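Local coordinates for periplasmic sensor hybrid histidine kinase (Anaeromyxobacter dehalogenans, PDB 4K0D), which probably relays an external signal as an ATP-dependent sensor histidine kinase, the piece described being its periplasmic helical-bundle sensor domain, at residues Asp10-Leu15 against Ala139-Thr144; Ser28-Val33 against Glu121-Leu126; Arg57-Ala62 against Pro88-Ala93; Ala64-Leu69 against Ala77-Ile82; Lys71-Ala76 against Gln135-Gly140. All coordinates share one frame; numbering follows the deposited sequence.

Interaction 1 of 5, residues Asp10-Leu15 against Ala139-Thr144. With ZN (zinc ion), chain I; ZN (zinc ion), chain J.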
# COMPACT_ATOMS: atom_id res chain seq x y z
N ASP B 10 13.75 12.93 5.15
CA ASP B 10 13.75 11.58 4.65
C ASP B 10 12.94 10.74 5.60
O ASP B 10 12.22 9.86 5.17
CB ASP B 10 15.13 10.99 4.57
CG ASP B 10 15.12 9.69 3.82
OD1 ASP B 10 14.22 9.53 2.98
OD2 ASP B 10 15.96 8.81 4.09
N ALA B 11 13.05 11.02 6.88
CA ALA B 11 12.43 10.19 7.88
C ALA B 11 10.91 10.34 7.75
O ALA B 11 10.10 9.37 7.85
CB ALA B 11 12.94 10.64 9.23
N GLN B 12 10.50 11.57 7.54
CA GLN B 12 9.10 11.83 7.30
C GLN B 12 8.63 11.07 6.03
O GLN B 12 7.62 10.33 6.10
CB GLN B 12 8.84 13.36 7.21
CG GLN B 12 7.40 13.72 7.35
CD GLN B 12 7.12 15.19 7.05
OE1 GLN B 12 7.98 16.06 7.22
NE2 GLN B 12 5.91 15.47 6.56
N LEU B 13 9.31 11.24 4.90
CA LEU B 13 8.86 10.66 3.64
C LEU B 13 8.91 9.14 3.64
O LEU B 13 8.16 8.48 2.90
CB LEU B 13 9.69 11.20 2.49
CG LEU B 13 9.39 12.66 2.12
CD1 LEU B 13 10.03 13.03 0.83
CD2 LEU B 13 7.88 12.88 2.02
N GLU B 14 9.80 8.56 4.45
CA GLU B 14 10.01 7.10 4.44
C GLU B 14 8.90 6.38 5.18
O GLU B 14 8.83 5.16 5.21
CB GLU B 14 11.40 6.72 5.04
CG GLU B 14 12.61 7.10 4.17
CD GLU B 14 12.73 6.29 2.88
OE1 GLU B 14 12.10 5.24 2.75
OE2 GLU B 14 13.45 6.71 1.95
N LEU B 15 8.05 7.14 5.85
CA LEU B 15 6.88 6.57 6.46
C LEU B 15 5.79 6.22 5.43
O LEU B 15 4.90 5.43 5.70
CB LEU B 15 6.32 7.49 7.52
CG LEU B 15 7.14 7.63 8.80
CD1 LEU B 15 6.59 8.80 9.58
CD2 LEU B 15 7.05 6.38 9.62
N ALA B 139 1.16 13.30 -0.59
CA ALA B 139 1.52 13.90 -1.86
C ALA B 139 1.86 15.42 -1.66
O ALA B 139 2.81 15.96 -2.24
CB ALA B 139 0.38 13.73 -2.85
N GLY B 140 1.09 16.10 -0.81
CA GLY B 140 1.35 17.51 -0.51
C GLY B 140 2.64 17.67 0.30
O GLY B 140 3.37 18.65 0.14
N ALA B 141 2.94 16.73 1.20
CA ALA B 141 4.13 16.91 2.02
C ALA B 141 5.36 16.65 1.16
O ALA B 141 6.34 17.37 1.22
CB ALA B 141 4.10 16.00 3.21
N SER B 142 5.31 15.60 0.36
CA SER B 142 6.39 15.34 -0.57
C SER B 142 6.67 16.52 -1.47
O SER B 142 7.82 16.91 -1.67
CB SER B 142 6.03 14.17 -1.44
OG SER B 142 5.91 13.08 -0.59
N HIS B 143 5.60 17.07 -2.04
CA HIS B 143 5.78 18.16 -2.96
C HIS B 143 6.53 19.29 -2.29
O HIS B 143 7.47 19.84 -2.87
CB HIS B 143 4.46 18.69 -3.48
CG HIS B 143 4.65 19.76 -4.50
ND1 HIS B 143 4.90 19.48 -5.83
CD2 HIS B 143 4.69 21.11 -4.38
CE1 HIS B 143 5.05 20.62 -6.50
NE2 HIS B 143 4.92 21.62 -5.64
N THR B 144 6.10 19.62 -1.08
CA THR B 144 6.62 20.76 -0.36
C THR B 144 8.05 20.47 -0.02
O THR B 144 8.93 21.31 -0.15
CB THR B 144 5.83 20.95 0.94
OG1 THR B 144 4.54 21.49 0.62
CG2 THR B 144 6.55 21.90 1.88
ZN ZN I . 13.89 8.48 1.32
ZN ZN J . 4.06 17.71 -6.82
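Leu-13 and Ser-142 make the closest side-chain contact here. Their CA atoms are 6.8 Å apart. Methyl CD2 of Leu-13 reaches to 3.3 Å from Ser-142 OG and also lies near Ser-142 CA. The leucine gets there because CG stands beside its backbone N (chi1 -73°) and carries CD2 across the gap. Further out, the extended chain of Gln-12 lays its amide NE2 3.8 Å from Ala-141 CB. Both contacts are van der Waals in kind.

On helix 117-145, Ser-142 OG is bonded to the backbone O of Asp-138, so its polar end is satisfied while a methyl covers it. Thr-144 OG1 donates to Gly-140 O at 3.1 Å. That oxygen also takes the N-H of Thr-144, and the two donors arrive from opposite faces of its carbonyl plane. Glu-14 OE1 forms a salt bridge with Arg-58 of the second subunit.

The metals bind beside the packing. Asp-10 and Glu-14, a helical turn apart, hold one zinc ion through OD1 (2.0 Å) and OE2 (1.9 Å), with His-32 of the second subunit on the same ion. His-143 ND1 binds another zinc at 2.2 Å, with Glu-121 of the second subunit.

The contact lays the short helix 7-13 against the C-terminal part of helix 117-145, where both Gln-12 and Leu-13 also touch Ile-145. Leu-31 of the second subunit packs on Ser-142.

Interaction 2 of 5, residues Ser28-Val33 against Glu121-Leu126. With ZN (zinc ion), chain C; NA (sodium ion), chain L.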
# COMPACT_ATOMS: atom_id res chain seq x y z
N SER B 28 -6.86 -6.32 3.86
CA SER B 28 -6.77 -7.77 3.55
C SER B 28 -7.14 -8.72 4.75
O SER B 28 -7.91 -9.71 4.59
CB SER B 28 -5.38 -8.05 3.01
OG SER B 28 -5.31 -9.20 2.21
N ALA B 29 -6.71 -8.38 5.95
CA ALA B 29 -6.99 -9.25 7.12
C ALA B 29 -8.51 -9.25 7.35
O ALA B 29 -9.11 -10.21 7.81
CB ALA B 29 -6.22 -8.71 8.37
N VAL B 30 -9.14 -8.13 7.07
CA VAL B 30 -10.54 -8.00 7.31
C VAL B 30 -11.28 -8.84 6.27
O VAL B 30 -12.16 -9.64 6.64
CB VAL B 30 -11.01 -6.51 7.27
CG1 VAL B 30 -12.51 -6.40 7.16
CG2 VAL B 30 -10.54 -5.83 8.49
N LEU B 31 -10.88 -8.73 5.00
CA LEU B 31 -11.46 -9.58 3.97
C LEU B 31 -11.29 -11.02 4.36
O LEU B 31 -12.19 -11.82 4.21
CB LEU B 31 -10.78 -9.40 2.63
CG LEU B 31 -11.25 -8.13 1.93
CD1 LEU B 31 -10.39 -7.74 0.76
CD2 LEU B 31 -12.69 -8.31 1.46
N HIS B 32 -10.10 -11.35 4.85
CA HIS B 32 -9.71 -12.74 5.03
C HIS B 32 -10.55 -13.31 6.18
O HIS B 32 -10.98 -14.44 6.11
CB HIS B 32 -8.19 -12.92 5.23
CG HIS B 32 -7.77 -14.37 5.30
ND1 HIS B 32 -7.61 -15.15 4.18
CD2 HIS B 32 -7.50 -15.18 6.36
CE1 HIS B 32 -7.30 -16.39 4.53
NE2 HIS B 32 -7.22 -16.44 5.85
N VAL B 33 -10.82 -12.52 7.21
CA VAL B 33 -11.69 -13.02 8.26
C VAL B 33 -13.10 -13.26 7.68
O VAL B 33 -13.75 -14.22 8.02
CB VAL B 33 -11.80 -12.06 9.46
CG1 VAL B 33 -13.01 -12.42 10.28
CG2 VAL B 33 -10.46 -12.05 10.37
N GLU B 121 -18.09 -3.98 5.52
CA GLU B 121 -18.11 -2.94 4.48
C GLU B 121 -17.88 -1.58 5.07
O GLU B 121 -17.30 -0.73 4.47
CB GLU B 121 -19.45 -2.96 3.76
CG GLU B 121 -19.57 -4.13 2.85
CD GLU B 121 -18.52 -4.10 1.78
OE1 GLU B 121 -18.43 -3.09 1.06
OE2 GLU B 121 -17.77 -5.09 1.65
N GLU B 122 -18.37 -1.37 6.27
CA GLU B 122 -18.21 -0.10 6.90
C GLU B 122 -16.72 0.08 7.23
O GLU B 122 -16.08 1.11 6.92
CB GLU B 122 -19.08 -0.07 8.14
CG GLU B 122 -19.00 1.18 8.92
CD GLU B 122 -20.18 1.34 9.86
OE1 GLU B 122 -21.17 0.56 9.74
OE2 GLU B 122 -20.11 2.25 10.72
N LEU B 123 -16.14 -0.93 7.84
CA LEU B 123 -14.73 -0.87 8.20
C LEU B 123 -13.91 -0.68 6.94
O LEU B 123 -12.96 0.11 6.91
CB LEU B 123 -14.36 -2.16 8.90
CG LEU B 123 -13.00 -2.23 9.53
CD1 LEU B 123 -12.53 -0.94 10.16
CD2 LEU B 123 -13.10 -3.34 10.59
N LEU B 124 -14.24 -1.39 5.87
CA LEU B 124 -13.41 -1.26 4.69
C LEU B 124 -13.59 0.11 4.08
O LEU B 124 -12.66 0.66 3.50
CB LEU B 124 -13.77 -2.28 3.67
CG LEU B 124 -13.42 -3.70 4.10
CD1 LEU B 124 -13.97 -4.69 3.06
CD2 LEU B 124 -11.87 -3.79 4.26
N SER B 125 -14.80 0.65 4.20
CA SER B 125 -15.07 1.95 3.63
C SER B 125 -14.19 3.00 4.35
O SER B 125 -13.53 3.82 3.70
CB SER B 125 -16.54 2.30 3.76
OG SER B 125 -16.73 3.70 3.56
N LEU B 126 -14.25 3.00 5.68
CA LEU B 126 -13.40 3.84 6.47
C LEU B 126 -11.95 3.70 6.04
O LEU B 126 -11.24 4.69 5.85
CB LEU B 126 -13.48 3.47 7.93
CG LEU B 126 -14.73 3.92 8.65
CD1 LEU B 126 -14.69 3.42 10.10
CD2 LEU B 126 -14.84 5.44 8.61
ZN ZN C . -7.68 -14.52 2.24
NA NA L . -17.15 -3.67 -0.93
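Val-30 and Leu-124 mark the nearest backbone approach, with CA atoms 7.8 Å apart. The helical segments 28-33 and 121-126 run antiparallel. Their axes come within 10.4 Å at 167°.

The side chains between them are apolar and buried. Val-30 straddles two leucines. Its CG1, anti to the backbone N (chi1 165°), lies 4.0 Å from Leu-124 CD2. Its CG2 lies 4.1 Å from Leu-123 CD2. Val-30 and Leu-124 lie alongside each other, pointing opposite ways. Leu-124 uses its second methyl as well: CD1 sits 4.2 Å from Leu-31 CD2, and these two side chains meet nearly at a right angle. An alanine in place of Leu-124 would probably open a gap between the helices, beside Val-30 and Leu-31, which would lose the methyls CD2 and CD1.

Metal ligands stand outside this apolar seam. His-32 ND1 binds zinc at 2.0 Å. Glu-121 OE1 holds a sodium ion at 2.4 Å. Leu-123 also packs on Ile-82 of helix 73-102, and Ala-29 on Leu-59 of helix 46-68. The contact thus reaches all four long helices. Antiparallel to their neighbours in sequence, they form the four-helix bundle of this sensor domain.

Interaction 3 of 5, residues Arg57-Ala62 against Pro88-Ala93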
# COMPACT_ATOMS: atom_id res chain seq x y z
N ARG B 57 -6.19 -14.15 14.30
CA ARG B 57 -4.86 -13.77 14.81
C ARG B 57 -4.15 -12.85 13.83
O ARG B 57 -3.51 -11.88 14.25
CB ARG B 57 -3.98 -15.01 15.08
CG ARG B 57 -4.55 -15.92 16.20
N ARG B 58 -4.27 -13.14 12.55
CA ARG B 58 -3.77 -12.25 11.53
C ARG B 58 -4.41 -10.84 11.60
O ARG B 58 -3.71 -9.84 11.49
CB ARG B 58 -3.99 -12.88 10.20
CG ARG B 58 -3.64 -11.97 9.09
CD ARG B 58 -3.81 -12.72 7.79
NE ARG B 58 -3.81 -11.82 6.65
CZ ARG B 58 -4.16 -12.17 5.42
NH1 ARG B 58 -4.50 -13.42 5.16
NH2 ARG B 58 -4.18 -11.25 4.46
N LEU B 59 -5.71 -10.76 11.78
CA LEU B 59 -6.36 -9.48 11.89
C LEU B 59 -5.87 -8.76 13.13
O LEU B 59 -5.64 -7.56 13.09
CB LEU B 59 -7.87 -9.61 11.95
CG LEU B 59 -8.65 -8.33 12.15
CD1 LEU B 59 -8.35 -7.25 11.09
CD2 LEU B 59 -10.17 -8.68 12.16
N GLU B 60 -5.75 -9.43 14.25
CA GLU B 60 -5.26 -8.71 15.42
C GLU B 60 -3.83 -8.13 15.15
O GLU B 60 -3.52 -7.01 15.54
CB GLU B 60 -5.24 -9.62 16.65
CG GLU B 60 -6.59 -9.90 17.20
CD GLU B 60 -6.76 -11.35 17.77
OE1 GLU B 60 -5.78 -12.10 17.92
OE2 GLU B 60 -7.90 -11.75 18.04
N GLY B 61 -2.99 -8.89 14.45
CA GLY B 61 -1.63 -8.43 14.11
C GLY B 61 -1.65 -7.27 13.13
O GLY B 61 -0.91 -6.32 13.28
N ALA B 62 -2.51 -7.32 12.12
CA ALA B 62 -2.60 -6.22 11.16
C ALA B 62 -3.11 -4.95 11.83
O ALA B 62 -2.71 -3.83 11.47
CB ALA B 62 -3.52 -6.57 10.00
N PRO B 88 -15.24 -5.42 17.77
CA PRO B 88 -16.62 -5.84 17.60
C PRO B 88 -16.75 -6.79 16.41
O PRO B 88 -17.56 -7.73 16.39
CB PRO B 88 -17.40 -4.52 17.31
CG PRO B 88 -16.54 -3.44 17.69
CD PRO B 88 -15.09 -3.95 17.72
N PHE B 89 -15.96 -6.53 15.38
CA PHE B 89 -16.10 -7.34 14.20
C PHE B 89 -15.53 -8.70 14.54
O PHE B 89 -16.11 -9.71 14.19
CB PHE B 89 -15.36 -6.66 13.09
CG PHE B 89 -15.29 -7.43 11.84
CD1 PHE B 89 -16.38 -7.60 11.06
CD2 PHE B 89 -14.07 -7.96 11.41
CE1 PHE B 89 -16.29 -8.24 9.86
CE2 PHE B 89 -13.97 -8.65 10.21
CZ PHE B 89 -15.09 -8.80 9.44
N GLU B 90 -14.43 -8.75 15.28
CA GLU B 90 -13.90 -10.05 15.62
C GLU B 90 -14.88 -10.81 16.49
O GLU B 90 -15.01 -12.03 16.38
CB GLU B 90 -12.60 -9.94 16.41
CG GLU B 90 -11.38 -9.76 15.57
CD GLU B 90 -10.13 -10.08 16.34
OE1 GLU B 90 -9.71 -11.24 16.31
OE2 GLU B 90 -9.57 -9.18 16.97
N LYS B 91 -15.54 -10.09 17.39
CA LYS B 91 -16.39 -10.74 18.38
C LYS B 91 -17.56 -11.40 17.65
O LYS B 91 -17.95 -12.54 17.97
CB LYS B 91 -16.88 -9.73 19.42
CG LYS B 91 -17.74 -10.36 20.51
N ALA B 92 -18.11 -10.71 16.66
CA ALA B 92 -19.16 -11.29 15.82
C ALA B 92 -18.65 -12.48 15.04
O ALA B 92 -19.38 -13.46 14.78
CB ALA B 92 -19.69 -10.28 14.85
N ALA B 93 -17.41 -12.40 14.62
CA ALA B 93 -16.86 -13.48 13.80
C ALA B 93 -16.72 -14.72 14.67
O ALA B 93 -17.02 -15.79 14.23
CB ALA B 93 -15.52 -13.06 13.19
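Glu-60 OE2 lies 2.6 Å from Glu-90 OE1, so two carboxylates meet oxygen to oxygen across the contact. The two chains arrive nearly perpendicular, and the carboxylate planes are 52° apart. Glu-90 OE2 is further off at 3.2 Å from Glu-60 OE2 and also rests against Glu-60 CG. So short an approach is consistent with a shifted ionisation of the pair. Glu-60 reaches over by bending at its second torsion (chi2 144°), while Glu-90 stays extended beyond CG.

Nearer the bundle interior the contact turns apolar. Leu-59 CD2 does the touching: it is 3.8 Å from Glu-90 CG and 4.0 Å from Phe-89 CD2. It meets the phenylalanine at the ring edge, near the ring plane. Helices 46-68 and 73-102 are consecutive antiparallel members of the four-helix bundle. Here their segments run at 178° with axes 11.3 Å apart. With Glu-90 cut back to an alanine, Leu-59 CD2 would probably be left without its CG neighbour and Glu-60 OE2 without the acid beside it.

Leu-59 continues inward onto Leu-26 and Ala-29 of helix 16-42. Phe-89 packs on Met-119 and Arg-120 of helix 117-145. From the same turn as Leu-59, Arg-58 forms a salt bridge with Glu-14 of the second subunit.

Interaction 4 of 5, residues Ala64-Leu69 against Ala77-Ile82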
# COMPACT_ATOMS: atom_id res chain seq x y z
N ALA B 64 -2.64 -4.14 14.87
CA ALA B 64 -1.60 -3.65 15.76
C ALA B 64 -0.54 -2.93 14.93
O ALA B 64 -0.15 -1.82 15.29
CB ALA B 64 -1.01 -4.78 16.62
N ARG B 65 -0.13 -3.49 13.78
CA ARG B 65 0.83 -2.78 12.92
C ARG B 65 0.27 -1.44 12.46
O ARG B 65 1.00 -0.47 12.37
CB ARG B 65 1.20 -3.59 11.69
CG ARG B 65 2.01 -4.86 12.03
CD ARG B 65 2.08 -5.79 10.81
NE ARG B 65 2.53 -5.11 9.57
CZ ARG B 65 1.83 -5.07 8.43
NH1 ARG B 65 0.66 -5.67 8.38
NH2 ARG B 65 2.32 -4.46 7.34
N PHE B 66 -1.01 -1.40 12.13
CA PHE B 66 -1.58 -0.17 11.64
C PHE B 66 -1.71 0.87 12.73
O PHE B 66 -1.47 2.04 12.48
CB PHE B 66 -2.95 -0.43 11.06
CG PHE B 66 -3.62 0.79 10.53
CD1 PHE B 66 -3.24 1.33 9.32
CD2 PHE B 66 -4.70 1.36 11.21
CE1 PHE B 66 -3.91 2.44 8.80
CE2 PHE B 66 -5.37 2.43 10.71
CZ PHE B 66 -4.98 2.99 9.52
N ALA B 67 -2.10 0.44 13.92
CA ALA B 67 -2.20 1.33 15.05
C ALA B 67 -0.83 1.93 15.44
O ALA B 67 -0.76 3.03 16.01
CB ALA B 67 -2.77 0.60 16.21
N ALA B 68 0.26 1.23 15.12
CA ALA B 68 1.59 1.67 15.60
C ALA B 68 2.15 2.83 14.82
O ALA B 68 3.01 3.55 15.32
CB ALA B 68 2.57 0.54 15.57
N LEU B 69 1.69 3.04 13.58
CA LEU B 69 2.35 4.03 12.71
C LEU B 69 1.76 5.43 12.89
O LEU B 69 0.56 5.57 13.13
CB LEU B 69 2.21 3.61 11.25
CG LEU B 69 2.97 2.35 10.92
CD1 LEU B 69 2.61 1.74 9.52
CD2 LEU B 69 4.50 2.60 11.06
N ALA B 77 -8.53 10.86 12.82
CA ALA B 77 -9.97 10.69 13.04
C ALA B 77 -10.43 9.30 12.59
O ALA B 77 -10.83 8.42 13.41
CB ALA B 77 -10.73 11.74 12.24
N LEU B 78 -10.38 9.11 11.27
CA LEU B 78 -10.80 7.87 10.67
C LEU B 78 -10.09 6.71 11.42
O LEU B 78 -10.72 5.80 11.89
CB LEU B 78 -10.45 7.87 9.19
CG LEU B 78 -10.95 9.02 8.32
CD1 LEU B 78 -11.11 8.53 6.88
CD2 LEU B 78 -12.30 9.55 8.83
N SER B 79 -8.78 6.84 11.59
CA SER B 79 -7.94 5.85 12.25
C SER B 79 -8.53 5.36 13.57
O SER B 79 -8.67 4.15 13.78
CB SER B 79 -6.55 6.47 12.48
OG SER B 79 -5.67 5.55 13.10
N GLY B 80 -8.83 6.27 14.47
CA GLY B 80 -9.33 5.90 15.78
C GLY B 80 -10.56 5.02 15.66
O GLY B 80 -10.73 4.05 16.42
N ARG B 81 -11.40 5.35 14.70
CA ARG B 81 -12.67 4.65 14.53
C ARG B 81 -12.43 3.30 13.85
O ARG B 81 -13.08 2.31 14.17
CB ARG B 81 -13.70 5.48 13.75
N ILE B 82 -11.48 3.25 12.92
CA ILE B 82 -11.17 1.99 12.27
C ILE B 82 -10.78 1.01 13.36
O ILE B 82 -11.33 -0.11 13.48
CB ILE B 82 -10.04 2.18 11.23
CG1 ILE B 82 -10.54 3.01 10.06
CG2 ILE B 82 -9.57 0.87 10.64
CD1 ILE B 82 -9.41 3.57 9.25
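Phe-66 meets both Ser-79 and Ile-82 with one corner of its ring. It has the most surface buried of the residues here, and all three are buried in the domain. Its CG is anti to the backbone N (chi1 180°), which carries the ring across to helix 73-102. The touching atom is CE2. It lies 3.9 Å from Ser-79 OG and 4.4 Å from Ile-82 CD1.

Ile-82 brings the tip of its longer branch. The rest of that side chain belongs to the shared interior, where it packs on Leu-26 of helix 16-42 and on Leu-123 and Leu-126 of helix 117-145. Ser-79 stands one turn earlier on the same helix.

More groups fix the ring from outside the two segments. Phe-130 meets it edge to face, and Lys-71 makes a cation-pi contact with it. The amine of Lys-71 also bonds the backbone oxygens of Phe-66 and Leu-69, where helix 46-68 runs out and its last backbone bonds are weak. The connection to helix 73-102 is therefore tied back to the helix it leaves. Helices 46-68 and 73-102 form an antiparallel helical hairpin, and Phe-66 packs between them near its turn, within the four-helix bundle.

Interaction 5 of 5, residues Lys71-Ala76 against Gln135-Gly140. With ZN (zinc ion), chain K.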
# COMPACT_ATOMS: atom_id res chain seq x y z
N LYS B 71 0.05 8.90 11.83
CA LYS B 71 -0.84 9.21 10.73
C LYS B 71 -0.98 10.74 10.65
O LYS B 71 -0.64 11.46 11.57
CB LYS B 71 -2.18 8.52 10.90
CG LYS B 71 -2.00 6.98 11.00
CD LYS B 71 -3.22 6.29 11.56
CE LYS B 71 -2.96 4.79 11.83
NZ LYS B 71 -2.07 4.60 12.97
N SER B 72 -1.42 11.21 9.50
CA SER B 72 -1.65 12.62 9.32
C SER B 72 -2.84 13.02 10.21
O SER B 72 -3.59 12.18 10.68
CB SER B 72 -2.00 12.83 7.86
OG SER B 72 -3.28 12.28 7.62
N PRO B 73 -3.06 14.32 10.42
CA PRO B 73 -4.19 14.69 11.29
C PRO B 73 -5.57 14.33 10.76
O PRO B 73 -6.46 13.92 11.51
CB PRO B 73 -3.98 16.20 11.46
CG PRO B 73 -2.44 16.41 11.18
CD PRO B 73 -2.21 15.48 10.04
N GLU B 74 -5.74 14.41 9.45
CA GLU B 74 -6.96 13.98 8.78
C GLU B 74 -7.26 12.51 9.04
O GLU B 74 -8.43 12.08 9.21
CB GLU B 74 -6.76 14.17 7.27
CG GLU B 74 -6.23 15.54 6.88
CD GLU B 74 -4.72 15.63 6.66
OE1 GLU B 74 -4.34 15.87 5.50
OE2 GLU B 74 -3.94 15.56 7.64
N GLY B 75 -6.19 11.71 9.01
CA GLY B 75 -6.32 10.27 9.12
C GLY B 75 -6.72 9.92 10.52
O GLY B 75 -7.56 9.06 10.72
N ALA B 76 -6.14 10.63 11.47
CA ALA B 76 -6.19 10.29 12.88
C ALA B 76 -7.61 10.10 13.40
O ALA B 76 -7.85 9.30 14.31
CB ALA B 76 -5.49 11.35 13.68
N GLN B 135 -3.00 9.64 1.43
CA GLN B 135 -2.31 9.78 0.18
C GLN B 135 -2.24 11.27 -0.25
O GLN B 135 -1.17 11.80 -0.62
CB GLN B 135 -3.04 8.96 -0.87
CG GLN B 135 -2.48 9.22 -2.22
CD GLN B 135 -3.02 8.30 -3.27
OE1 GLN B 135 -2.59 7.13 -3.40
NE2 GLN B 135 -3.95 8.82 -4.05
N ALA B 136 -3.36 11.96 -0.13
CA ALA B 136 -3.40 13.38 -0.53
C ALA B 136 -2.47 14.12 0.38
O ALA B 136 -1.71 14.98 -0.08
CB ALA B 136 -4.81 13.91 -0.44
N HIS B 137 -2.45 13.77 1.66
CA HIS B 137 -1.56 14.48 2.57
C HIS B 137 -0.09 14.17 2.28
O HIS B 137 0.73 15.06 2.25
CB HIS B 137 -1.92 14.20 4.02
CG HIS B 137 -0.87 14.62 5.01
ND1 HIS B 137 -1.02 15.68 5.87
CD2 HIS B 137 0.33 14.06 5.31
CE1 HIS B 137 0.04 15.77 6.66
NE2 HIS B 137 0.88 14.80 6.34
N ASP B 138 0.24 12.92 2.01
CA ASP B 138 1.61 12.57 1.68
C ASP B 138 2.05 13.19 0.37
O ASP B 138 3.22 13.57 0.23
CB ASP B 138 1.79 11.07 1.55
CG ASP B 138 1.57 10.34 2.87
OD1 ASP B 138 1.61 10.93 3.97
OD2 ASP B 138 1.34 9.14 2.76
N ALA B 139 1.16 13.30 -0.59
CA ALA B 139 1.52 13.90 -1.86
C ALA B 139 1.86 15.42 -1.66
O ALA B 139 2.81 15.96 -2.24
CB ALA B 139 0.38 13.73 -2.85
N GLY B 140 1.09 16.10 -0.81
CA GLY B 140 1.35 17.51 -0.51
C GLY B 140 2.64 17.67 0.30
O GLY B 140 3.37 18.65 0.14
ZN ZN K . -2.65 16.99 5.72
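The His-137 imidazole has Ser-72 CB over one face, a CH-pi contact with the carbon 3.5 Å from the ring centroid and 7° off the normal. At the ring edge, in plane, lies Asp-138 OD1. Glu-74 OE1 is also near the ring plane, 3.3 Å from His-137 CB. The Glu-74 carboxylate is turned 62° from the imidazole. Pro-73 CD adds a looser touch, 4.1 Å from His-137 CE1.

A zinc ion joins the two segments. His-137 ND1 binds it at 2.1 Å and Glu-74 OE1 at 2.0 Å, with the second oxygen, OE2, longer at 2.7 Å. Glu-74 bends at its second torsion, which brings the carboxylate to the metal. Two more ligand atoms come from outside the two segments.

Ser-72 is the N-cap of helix 73-102. Its OG accepts from Gly-75 N at 3.3 Å, with an N-H...O angle of 147°. The same residue caps the helix start and covers one face of the ring. Its backbone N bonds Gln-134 OE1, a second tie to helix 117-145.

Asp-138 OD1 has its own partners, a salt bridge to Arg-19 of helix 16-42 and a bond from Gln-134. The contact therefore sets the start of helix 73-102 against the later part of helix 117-145, with helix 16-42 alongside.

Overall arrangement
From the N terminus, helix 7-13 is tied to the far end of helix 117-145 by interaction 1, which closes the widest loop. Interactions 2, 3 and 4 nest inside it, each within the one before: 28-33 with 121-126 joins the first and last long helices, and the other two join helices 46-68 and 73-102, interaction 4 nearer the turn. Interaction 5 starts at that turn and crosses interactions 2, 3 and 4. It ends on the same part of helix 117-145 as interaction 1, sharing Ala-139 and Gly-140. Interaction 2 touches both 3 and 4, linking the hairpin to the outer pair of helices. Interactions 4 and 5 meet through Lys-71.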